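Local coordinates for protein ADP-dependent L-serine kinase SerK (Thermococcus kodakarensis KOD1, PDB 5X0E) that phosphorylates free L-serine to O-phospho-L-serine using ADP as phosphate donor, releasing AMP, in the first step of cysteine biosynthesis from serine, at residues K98-Y103 against T222-L227; M54-V59 against A85-L90; F141-E146 against Y196-K201. The protein carries 1 engineered substitution. All coordinates share one frame; numbering follows the deposited sequence. Where two conformers were deposited one is given.

Interaction 1 (K98-Y103 against T222-L227); sequences KVYTWY and TTRHVL. With SEP (phosphoserine), chain C.
The indole of W102 carries R224 on one face: CD of the arginine stands over the six-membered ring, 3.6 Å from its centroid. At the indole edge, NE1 gives a nearly straight hydrogen bond to the phosphoserine O (3.1 Å, 166°). The H225 imidazole is covered on one face by V99, whose CG2 sits 3.9 Å from the ring centroid, and it meets the ligand at its edge. These rings flank an antiparallel beta pair, strands 98-100 and 224-226, that builds part of the phosphoserine site. K98 with V226 and Y100 with R224 are the hydrogen-bonded pairs. V99 faces H225 in the non-hydrogen-bonded pair between them.

R224 starts with CG anti to the backbone N (chi1 179°) and bends at chi3 (71°). The bend brings NE to T101 O at 3.0 Å, with that oxygen in the guanidinium plane. CB of Y100 lies over a guanidinium face, and NH2 shares a water with T101 N.

The ligand OXT takes two bonds, from H225 N and H225 ND1, each 2.9 Å long. H225 NE2 is bonded to Y92 OH, which probably fixes the turn of the ring. T223 OG1 holds the ligand N at 2.7 Å. Next to it in the chain, T222 O accepts from T101 OG1 at 2.6 Å, with the hydroxyl above the carbonyl plane.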
loop_
_atom_site.group_PDB
_atom_site.type_symbol
_atom_site.label_atom_id
_atom_site.label_comp_id
_atom_site.label_asym_id
_atom_site.label_seq_id
_atom_site.Cartn_x
_atom_site.Cartn_y
_atom_site.Cartn_z
ATOM N N LYS A 98 1.162 -15.047 -1.902
ATOM C CA LYS A 98 -0.066 -14.655 -2.592
ATOM C C LYS A 98 -0.150 -13.127 -2.612
ATOM O O LYS A 98 0.398 -12.447 -1.729
ATOM C CB LYS A 98 -1.293 -15.257 -1.893
ATOM C CG LYS A 98 -1.449 -16.773 -2.037
ATOM C CD LYS A 98 -1.881 -17.163 -3.444
ATOM C CE LYS A 98 -2.326 -18.620 -3.537
ATOM N NZ LYS A 98 -1.186 -19.565 -3.652
ATOM N N VAL A 99 -0.806 -12.587 -3.632
ATOM C CA VAL A 99 -0.943 -11.138 -3.757
ATOM C C VAL A 99 -2.401 -10.722 -4.014
ATOM O O VAL A 99 -3.094 -11.309 -4.841
ATOM C CB VAL A 99 0.023 -10.556 -4.804
ATOM C CG1 VAL A 99 -0.379 -10.939 -6.224
ATOM C CG2 VAL A 99 0.147 -9.042 -4.645
ATOM N N TYR A 100 -2.857 -9.757 -3.228
ATOM C CA TYR A 100 -4.155 -9.106 -3.413
ATOM C C TYR A 100 -3.828 -7.608 -3.486
ATOM O O TYR A 100 -2.739 -7.265 -3.931
ATOM C CB TYR A 100 -5.095 -9.483 -2.264
ATOM C CG TYR A 100 -5.278 -10.977 -2.178
ATOM C CD1 TYR A 100 -6.278 -11.624 -2.900
ATOM C CD2 TYR A 100 -4.406 -11.750 -1.420
ATOM C CE1 TYR A 100 -6.426 -13.004 -2.838
ATOM C CE2 TYR A 100 -4.539 -13.131 -1.353
ATOM C CZ TYR A 100 -5.542 -13.756 -2.060
ATOM O OH TYR A 100 -5.648 -15.129 -1.968
ATOM N N THR A 101 -4.720 -6.734 -3.023
ATOM C CA THR A 101 -4.485 -5.295 -3.065
ATOM C C THR A 101 -4.994 -4.628 -1.781
ATOM O O THR A 101 -5.531 -5.293 -0.889
ATOM C CB THR A 101 -5.113 -4.693 -4.347
ATOM O OG1 THR A 101 -4.609 -3.372 -4.569
ATOM C CG2 THR A 101 -6.643 -4.642 -4.270
ATOM N N TRP A 102 -4.736 -3.329 -1.677
ATOM C CA TRP A 102 -5.293 -2.480 -0.626
ATOM C C TRP A 102 -6.196 -1.479 -1.309
ATOM O O TRP A 102 -5.807 -0.899 -2.341
ATOM C CB TRP A 102 -4.200 -1.704 0.113
ATOM C CG TRP A 102 -3.248 -2.544 0.898
ATOM C CD1 TRP A 102 -2.046 -3.029 0.483
ATOM C CD2 TRP A 102 -3.415 -2.993 2.249
ATOM N NE1 TRP A 102 -1.462 -3.756 1.478
ATOM C CE2 TRP A 102 -2.268 -3.742 2.582
ATOM C CE3 TRP A 102 -4.415 -2.822 3.213
ATOM C CZ2 TRP A 102 -2.095 -4.343 3.840
ATOM C CZ3 TRP A 102 -4.236 -3.411 4.482
ATOM C CH2 TRP A 102 -3.086 -4.170 4.769
ATOM N N TYR A 103 -7.379 -1.271 -0.730
ATOM C CA TYR A 103 -8.373 -0.328 -1.235
ATOM C C TYR A 103 -8.302 0.986 -0.433
ATOM O O TYR A 103 -8.535 0.979 0.779
ATOM C CB TYR A 103 -9.782 -0.928 -1.128
ATOM C CG TYR A 103 -9.897 -2.300 -1.751
ATOM C CD1 TYR A 103 -9.906 -2.462 -3.126
ATOM C CD2 TYR A 103 -9.946 -3.436 -0.959
ATOM C CE1 TYR A 103 -9.998 -3.726 -3.700
ATOM C CE2 TYR A 103 -10.025 -4.701 -1.514
ATOM C CZ TYR A 103 -10.054 -4.846 -2.876
ATOM O OH TYR A 103 -10.142 -6.097 -3.414
ATOM N N THR A 222 -0.512 -0.817 -3.855
ATOM C CA THR A 222 -1.114 -1.570 -4.958
ATOM C C THR A 222 -1.093 -3.077 -4.692
ATOM O O THR A 222 -2.046 -3.771 -5.043
ATOM C CB THR A 222 -0.445 -1.239 -6.311
ATOM O OG1 THR A 222 -0.769 0.106 -6.694
ATOM C CG2 THR A 222 -0.894 -2.208 -7.415
ATOM N N THR A 223 -0.025 -3.567 -4.071
ATOM C CA THR A 223 0.078 -4.967 -3.697
ATOM C C THR A 223 -0.172 -5.168 -2.202
ATOM O O THR A 223 0.303 -4.390 -1.382
ATOM C CB THR A 223 1.480 -5.531 -3.991
ATOM O OG1 THR A 223 2.462 -4.788 -3.264
ATOM C CG2 THR A 223 1.811 -5.507 -5.513
ATOM N N ARG A 224 -0.898 -6.229 -1.872
ATOM C CA ARG A 224 -1.044 -6.721 -0.515
ATOM C C ARG A 224 -0.608 -8.179 -0.565
ATOM O O ARG A 224 -1.386 -9.071 -0.929
ATOM C CB ARG A 224 -2.491 -6.617 -0.032
ATOM C CG ARG A 224 -2.718 -7.149 1.385
ATOM C CD ARG A 224 -4.076 -6.714 1.910
ATOM N NE ARG A 224 -5.178 -7.408 1.247
ATOM C CZ ARG A 224 -5.599 -8.643 1.534
ATOM N NH1 ARG A 224 -4.993 -9.377 2.450
ATOM N NH2 ARG A 224 -6.635 -9.167 0.875
ATOM N N HIS A 225 0.642 -8.405 -0.213
ATOM C CA HIS A 225 1.222 -9.723 -0.231
ATOM C C HIS A 225 0.892 -10.455 1.042
ATOM O O HIS A 225 0.982 -9.889 2.119
ATOM C CB HIS A 225 2.726 -9.621 -0.368
ATOM C CG HIS A 225 3.170 -9.121 -1.706
ATOM N ND1 HIS A 225 3.406 -7.791 -1.960
ATOM C CD2 HIS A 225 3.434 -9.781 -2.859
ATOM C CE1 HIS A 225 3.817 -7.652 -3.210
ATOM N NE2 HIS A 225 3.816 -8.842 -3.786
ATOM N N VAL A 226 0.569 -11.733 0.919
ATOM C CA VAL A 226 0.226 -12.525 2.091
ATOM C C VAL A 226 0.951 -13.862 2.033
ATOM O O VAL A 226 1.004 -14.537 1.004
ATOM C CB VAL A 226 -1.302 -12.690 2.304
ATOM C CG1 VAL A 226 -1.957 -11.356 2.639
ATOM C CG2 VAL A 226 -1.973 -13.322 1.103
ATOM N N LEU A 227 1.555 -14.194 3.167
ATOM C CA LEU A 227 2.338 -15.400 3.345
ATOM C C LEU A 227 1.479 -16.332 4.184
ATOM O O LEU A 227 0.415 -15.921 4.625
ATOM C CB LEU A 227 3.626 -15.054 4.084
ATOM C CG LEU A 227 4.418 -13.838 3.587
ATOM C CD1 LEU A 227 5.701 -13.682 4.395
ATOM C CD2 LEU A 227 4.707 -13.944 2.101
HETATM N N SEP C . 3.406 -3.974 -0.861
HETATM C CA SEP C . 2.814 -3.847 0.502
HETATM C CB SEP C . 1.911 -2.622 0.582
HETATM O OG SEP C . 2.698 -1.463 0.321
HETATM C C SEP C . 2.104 -5.118 0.868
HETATM O O SEP C . 1.246 -5.139 1.758
HETATM O OXT SEP C . 2.381 -6.172 0.282
HETATM P P SEP C . 3.732 -0.895 1.429
HETATM O O1P SEP C . 3.182 -1.401 2.741
HETATM O O2P SEP C . 3.655 0.597 1.172
HETATM O O3P SEP C . 5.056 -1.489 1.023
HETATM O O HOH W 1 -7.602 -7.264 -1.598
#

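Interaction 2 (M54-V59 against A85-L90); sequences MLLAKV and APSVIL
L56 and S87 form the tight part of this contact: L56 CD1 lies only 3.4 Å from S87 CB, closer than usual for two carbons. The segments are neighbouring parallel strands, 54-58 and 84-90, in the mixed sheet of the ParB-like N-terminal domain. Their register pairs M54 with S87, L55 with V88 and L56 with I89. The backbone of 54-58 is gripped at both polar groups of M54 and of L56. M54 N donates to P86 O, and M54 O accepts from V88 N at 2.8 Å. L56 N and L56 O repeat this with V88 O and L90 N.

On the face of M54, L56 and S87 the packing is close. L56 has CG beside its backbone N (chi1 -56°) and CD1 fully extended (chi2 176°), which carries this methyl over the serine. S87 OG turns back within its own strand and donates to A85 O (3.1 Å) from above the carbonyl plane. M54 SD rests on A85 CB at 3.8 Å. I21 of the neighbouring strand 19-22 and M26 of strand 26-27 also touch this layer.

The face of L55, V88 and L90 is looser. L55 and V88 lie side by side, with CD2 of the leucine 4.1 Å from CB of the valine. L90 CD1 reaches L55 CB at 4.0 Å. V88 and L90 are partly exposed, and I89 on the first face is open to solvent. Beyond the bond from L90 N to L56 O, a water joins the strands: it accepts from K58 N and donates to L90 O at 2.7 Å.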
loop_
_atom_site.group_PDB
_atom_site.type_symbol
_atom_site.label_atom_id
_atom_site.label_comp_id
_atom_site.label_asym_id
_atom_site.label_seq_id
_atom_site.Cartn_x
_atom_site.Cartn_y
_atom_site.Cartn_z
ATOM N N MET A 54 11.276 -6.115 6.971
ATOM C CA MET A 54 10.863 -5.937 5.585
ATOM C C MET A 54 10.741 -7.280 4.896
ATOM O O MET A 54 11.383 -8.250 5.310
ATOM C CB MET A 54 11.852 -5.053 4.848
ATOM C CG MET A 54 11.735 -3.605 5.292
ATOM S SD MET A 54 12.763 -2.565 4.287
ATOM C CE MET A 54 12.007 -2.714 2.663
ATOM N N LEU A 55 9.888 -7.331 3.872
ATOM C CA LEU A 55 9.742 -8.511 3.044
ATOM C C LEU A 55 10.369 -8.181 1.708
ATOM O O LEU A 55 9.994 -7.191 1.069
ATOM C CB LEU A 55 8.274 -8.912 2.862
ATOM C CG LEU A 55 7.489 -9.283 4.129
ATOM C CD1 LEU A 55 6.089 -9.751 3.750
ATOM C CD2 LEU A 55 8.197 -10.344 4.954
ATOM N N LEU A 56 11.298 -9.029 1.284
ATOM C CA LEU A 56 12.053 -8.828 0.058
ATOM C C LEU A 56 12.010 -10.079 -0.806
ATOM O O LEU A 56 11.729 -11.173 -0.308
ATOM C CB LEU A 56 13.515 -8.522 0.391
ATOM C CG LEU A 56 13.825 -7.335 1.312
ATOM C CD1 LEU A 56 15.320 -7.308 1.551
ATOM C CD2 LEU A 56 13.365 -6.012 0.729
ATOM N N ALA A 57 12.302 -9.899 -2.097
ATOM C CA ALA A 57 12.588 -11.005 -3.001
ATOM C C ALA A 57 13.674 -10.578 -3.993
ATOM O O ALA A 57 13.683 -9.427 -4.443
ATOM C CB ALA A 57 11.338 -11.430 -3.751
ATOM N N LYS A 58 14.582 -11.503 -4.307
ATOM C CA LYS A 58 15.624 -11.286 -5.318
ATOM C C LYS A 58 15.008 -10.943 -6.677
ATOM O O LYS A 58 14.122 -11.644 -7.154
ATOM C CB LYS A 58 16.497 -12.543 -5.438
ATOM C CG LYS A 58 17.552 -12.543 -6.548
ATOM C CD LYS A 58 18.725 -11.636 -6.226
ATOM C CE LYS A 58 19.878 -11.842 -7.219
ATOM N NZ LYS A 58 19.446 -11.802 -8.658
ATOM N N VAL A 59 15.488 -9.871 -7.301
ATOM C CA VAL A 59 15.068 -9.528 -8.660
ATOM C C VAL A 59 15.823 -10.441 -9.633
ATOM O O VAL A 59 17.056 -10.503 -9.576
ATOM C CB VAL A 59 15.344 -8.053 -8.990
ATOM C CG1 VAL A 59 14.928 -7.717 -10.421
ATOM C CG2 VAL A 59 14.595 -7.147 -8.019
ATOM N N ALA A 85 18.250 -2.591 6.745
ATOM C CA ALA A 85 17.024 -2.943 7.446
ATOM C C ALA A 85 16.973 -4.453 7.680
ATOM O O ALA A 85 17.342 -5.224 6.803
ATOM C CB ALA A 85 15.793 -2.502 6.648
ATOM N N PRO A 86 16.491 -4.871 8.859
ATOM C CA PRO A 86 16.165 -6.280 9.068
ATOM C C PRO A 86 15.115 -6.746 8.056
ATOM O O PRO A 86 14.050 -6.110 7.909
ATOM C CB PRO A 86 15.588 -6.314 10.479
ATOM C CG PRO A 86 15.924 -5.017 11.107
ATOM C CD PRO A 86 16.108 -4.029 10.004
ATOM N N SER A 87 15.418 -7.849 7.387
ATOM C CA SER A 87 14.646 -8.313 6.253
ATOM C C SER A 87 14.426 -9.821 6.256
ATOM O O SER A 87 15.212 -10.596 6.830
ATOM C CB SER A 87 15.333 -7.909 4.944
ATOM O OG SER A 87 15.389 -6.496 4.777
ATOM N N VAL A 88 13.358 -10.219 5.568
ATOM C CA VAL A 88 13.097 -11.614 5.238
ATOM C C VAL A 88 13.099 -11.747 3.711
ATOM O O VAL A 88 12.332 -11.064 3.023
ATOM C CB VAL A 88 11.759 -12.098 5.830
ATOM C CG1 VAL A 88 11.509 -13.552 5.472
ATOM C CG2 VAL A 88 11.770 -11.927 7.337
ATOM N N ILE A 89 13.985 -12.597 3.196
ATOM C CA ILE A 89 14.096 -12.856 1.758
ATOM C C ILE A 89 13.188 -14.045 1.415
ATOM O O ILE A 89 13.421 -15.164 1.861
ATOM C CB ILE A 89 15.547 -13.156 1.333
ATOM C CG1 ILE A 89 16.450 -11.965 1.707
ATOM C CG2 ILE A 89 15.620 -13.454 -0.169
ATOM C CD1 ILE A 89 17.929 -12.226 1.597
ATOM N N LEU A 90 12.164 -13.769 0.616
ATOM C CA LEU A 90 11.167 -14.741 0.190
ATOM C C LEU A 90 11.442 -15.253 -1.219
ATOM O O LEU A 90 12.208 -14.660 -1.971
ATOM C CB LEU A 90 9.783 -14.076 0.162
ATOM C CG LEU A 90 9.311 -13.350 1.422
ATOM C CD1 LEU A 90 8.077 -12.512 1.107
ATOM C CD2 LEU A 90 9.041 -14.359 2.523
HETATM O O HOH W 2 14.413 -14.215 -3.482
#

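Interaction 3 (F141-E146 against Y196-K201); sequences FALVGE and YVFIRK
Strands 141-144 and 196-199 run antiparallel, at 161° between their directions, with A142-I199 and V144-V197 as hydrogen-bonded pairs and L143-F198 as the non-hydrogen-bonded pair between them. They are neighbours in the antiparallel sheet of the SerK C-terminal domain. One face of the pair holds L143 and F198, the other A142, V144, V197 and I199.

F141 and F198 form a T-shaped stack. The edge of F198 points to the face of F141, with centroids 5.5 Å apart and planes at 74°. The F198 ring takes L143 on one face: CD1 stands 3.8 Å from the centroid, a CH-pi contact. With CG anti to the backbone N (chi1 174°), L143 lies side by side with F198 and points the same way. The same CD1 touches Y196 CB at 3.7 Å. Helix 155-170 packs on F141 and F198. On the other face, V144 CG2 meets both V197 CG1 and I199 CG1, beneath helix 182-190.

The Y196 ring lies along the backbone of V144 and G145. Its CE2 is 3.3 Å from G145 N, and G145 has no side chain to hold the ring off. Y196 OH is hydrogen-bonded to K147 N just beyond. A leucine in its place would probably leave K147 N without this mate and open a gap beside the V144-G145 backbone.

R200 runs its extended chain beside F141, with CD 3.5 Å from F141 CE1. F141 CZ lies over one guanidinium face. R200 NH2 donates hydrogen bonds to W102 O and P220 O. The side-chain packing is thus apolar, while the buried charge of R200 is probably eased by carbonyl oxygens on the side of the phosphoserine site.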
loop_
_atom_site.group_PDB
_atom_site.type_symbol
_atom_site.label_atom_id
_atom_site.label_comp_id
_atom_site.label_asym_id
_atom_site.label_seq_id
_atom_site.Cartn_x
_atom_site.Cartn_y
_atom_site.Cartn_z
ATOM N N PHE A 141 -10.364 2.990 -10.979
ATOM C CA PHE A 141 -10.980 2.726 -9.688
ATOM C C PHE A 141 -12.478 2.849 -9.821
ATOM O O PHE A 141 -12.963 3.620 -10.642
ATOM C CB PHE A 141 -10.595 3.781 -8.620
ATOM C CG PHE A 141 -9.251 3.590 -7.975
ATOM C CD1 PHE A 141 -9.022 2.530 -7.104
ATOM C CD2 PHE A 141 -8.235 4.526 -8.163
ATOM C CE1 PHE A 141 -7.785 2.380 -6.479
ATOM C CE2 PHE A 141 -7.003 4.374 -7.545
ATOM C CZ PHE A 141 -6.779 3.303 -6.691
ATOM N N ALA A 142 -13.192 2.141 -8.962
ATOM C CA ALA A 142 -14.594 2.432 -8.649
ATOM C C ALA A 142 -14.627 3.154 -7.304
ATOM O O ALA A 142 -14.048 2.667 -6.327
ATOM C CB ALA A 142 -15.416 1.149 -8.582
ATOM N N LEU A 143 -15.291 4.307 -7.263
ATOM C CA LEU A 143 -15.522 5.067 -6.031
ATOM C C LEU A 143 -16.926 4.726 -5.547
ATOM O O LEU A 143 -17.910 5.154 -6.148
ATOM C CB LEU A 143 -15.385 6.574 -6.303
ATOM C CG LEU A 143 -15.730 7.545 -5.173
ATOM C CD1 LEU A 143 -14.954 7.187 -3.907
ATOM C CD2 LEU A 143 -15.478 8.982 -5.605
ATOM N N VAL A 144 -17.019 3.939 -4.475
ATOM C CA VAL A 144 -18.294 3.358 -4.071
ATOM C C VAL A 144 -18.624 3.581 -2.593
ATOM O O VAL A 144 -17.772 3.482 -1.710
ATOM C CB VAL A 144 -18.376 1.849 -4.442
ATOM C CG1 VAL A 144 -18.309 1.684 -5.944
ATOM C CG2 VAL A 144 -17.281 1.025 -3.791
ATOM N N GLY A 145 -19.881 3.918 -2.353
ATOM C CA GLY A 145 -20.439 4.029 -1.007
ATOM C C GLY A 145 -21.939 4.127 -1.176
ATOM O O GLY A 145 -22.533 3.278 -1.819
ATOM N N GLU A 146 -22.537 5.177 -0.634
ATOM C CA GLU A 146 -23.938 5.489 -0.907
ATOM C C GLU A 146 -24.172 5.572 -2.422
ATOM O O GLU A 146 -25.099 4.966 -2.948
ATOM C CB GLU A 146 -24.294 6.811 -0.235
ATOM C CG GLU A 146 -25.724 7.288 -0.423
ATOM C CD GLU A 146 -25.936 8.627 0.252
ATOM O OE1 GLU A 146 -25.818 8.680 1.494
ATOM O OE2 GLU A 146 -26.194 9.628 -0.454
ATOM N N TYR A 196 -16.510 6.372 1.893
ATOM C CA TYR A 196 -16.259 5.825 0.543
ATOM C C TYR A 196 -14.997 4.975 0.486
ATOM O O TYR A 196 -14.070 5.193 1.256
ATOM C CB TYR A 196 -16.194 6.978 -0.473
ATOM C CG TYR A 196 -17.569 7.400 -0.911
ATOM C CD1 TYR A 196 -18.309 8.335 -0.173
ATOM C CD2 TYR A 196 -18.158 6.834 -2.035
ATOM C CE1 TYR A 196 -19.595 8.695 -0.558
ATOM C CE2 TYR A 196 -19.442 7.178 -2.417
ATOM C CZ TYR A 196 -20.152 8.108 -1.676
ATOM O OH TYR A 196 -21.424 8.437 -2.051
ATOM N N VAL A 197 -14.992 4.008 -0.433
ATOM C CA VAL A 197 -13.843 3.136 -0.691
ATOM C C VAL A 197 -13.621 3.119 -2.204
ATOM O O VAL A 197 -14.580 3.227 -2.977
ATOM C CB VAL A 197 -14.034 1.715 -0.099
ATOM C CG1 VAL A 197 -15.239 0.982 -0.685
ATOM C CG2 VAL A 197 -12.778 0.864 -0.269
ATOM N N PHE A 198 -12.352 3.035 -2.605
ATOM C CA PHE A 198 -11.963 2.906 -4.007
ATOM C C PHE A 198 -11.607 1.457 -4.321
ATOM O O PHE A 198 -10.651 0.916 -3.762
ATOM C CB PHE A 198 -10.756 3.777 -4.330
ATOM C CG PHE A 198 -11.029 5.250 -4.288
ATOM C CD1 PHE A 198 -11.085 5.919 -3.087
ATOM C CD2 PHE A 198 -11.187 5.975 -5.468
ATOM C CE1 PHE A 198 -11.311 7.286 -3.043
ATOM C CE2 PHE A 198 -11.406 7.342 -5.431
ATOM C CZ PHE A 198 -11.475 7.995 -4.212
ATOM N N ILE A 199 -12.363 0.843 -5.221
ATOM C CA ILE A 199 -12.125 -0.546 -5.633
ATOM C C ILE A 199 -11.261 -0.611 -6.889
ATOM O O ILE A 199 -11.472 0.143 -7.839
ATOM C CB ILE A 199 -13.444 -1.287 -5.917
ATOM C CG1 ILE A 199 -14.437 -1.113 -4.746
ATOM C CG2 ILE A 199 -13.183 -2.760 -6.243
ATOM C CD1 ILE A 199 -13.943 -1.538 -3.382
ATOM N N ARG A 200 -10.295 -1.525 -6.871
ATOM C CA ARG A 200 -9.416 -1.807 -7.992
ATOM C C ARG A 200 -9.091 -3.280 -8.053
ATOM O O ARG A 200 -9.059 -3.956 -7.038
ATOM C CB ARG A 200 -8.101 -1.018 -7.858
ATOM C CG ARG A 200 -7.377 -1.161 -6.516
ATOM C CD ARG A 200 -5.972 -0.569 -6.598
ATOM N NE ARG A 200 -5.383 -0.309 -5.284
ATOM C CZ ARG A 200 -4.305 0.452 -5.059
ATOM N NH1 ARG A 200 -3.653 1.053 -6.057
ATOM N NH2 ARG A 200 -3.855 0.601 -3.824
ATOM N N LYS A 201 -8.821 -3.764 -9.257
ATOM C CA LYS A 201 -8.375 -5.133 -9.481
ATOM C C LYS A 201 -6.946 -5.231 -8.978
ATOM O O LYS A 201 -6.171 -4.306 -9.167
ATOM C CB LYS A 201 -8.435 -5.467 -10.973
ATOM C CG LYS A 201 -8.018 -6.879 -11.371
ATOM C CD LYS A 201 -7.918 -6.961 -12.899
ATOM C CE LYS A 201 -7.715 -8.378 -13.406
ATOM N NZ LYS A 201 -6.504 -8.972 -12.799
#

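Interaction 1 lies between the other two. Its centre is about 16 Å from that of interaction 2 and about 17 Å from that of interaction 3. Interactions 2 and 3 do not touch; their centres are about 31 Å apart. L227 joins interaction 1 to interaction 2, with CD2 3.8 Å from L90 CD1. R200 joins interaction 1 to interaction 3: its NH2 is hydrogen-bonded to W102 O (2.9 Å). W102, T223 and H225 of interaction 1 bind the phosphoserine, and H71, V68, K221 and G70 complete the site. The side chains of L55 and R200 stay about 6 and 8 Å from the ligand, and that of W102 about 6 Å from the magnesium ion.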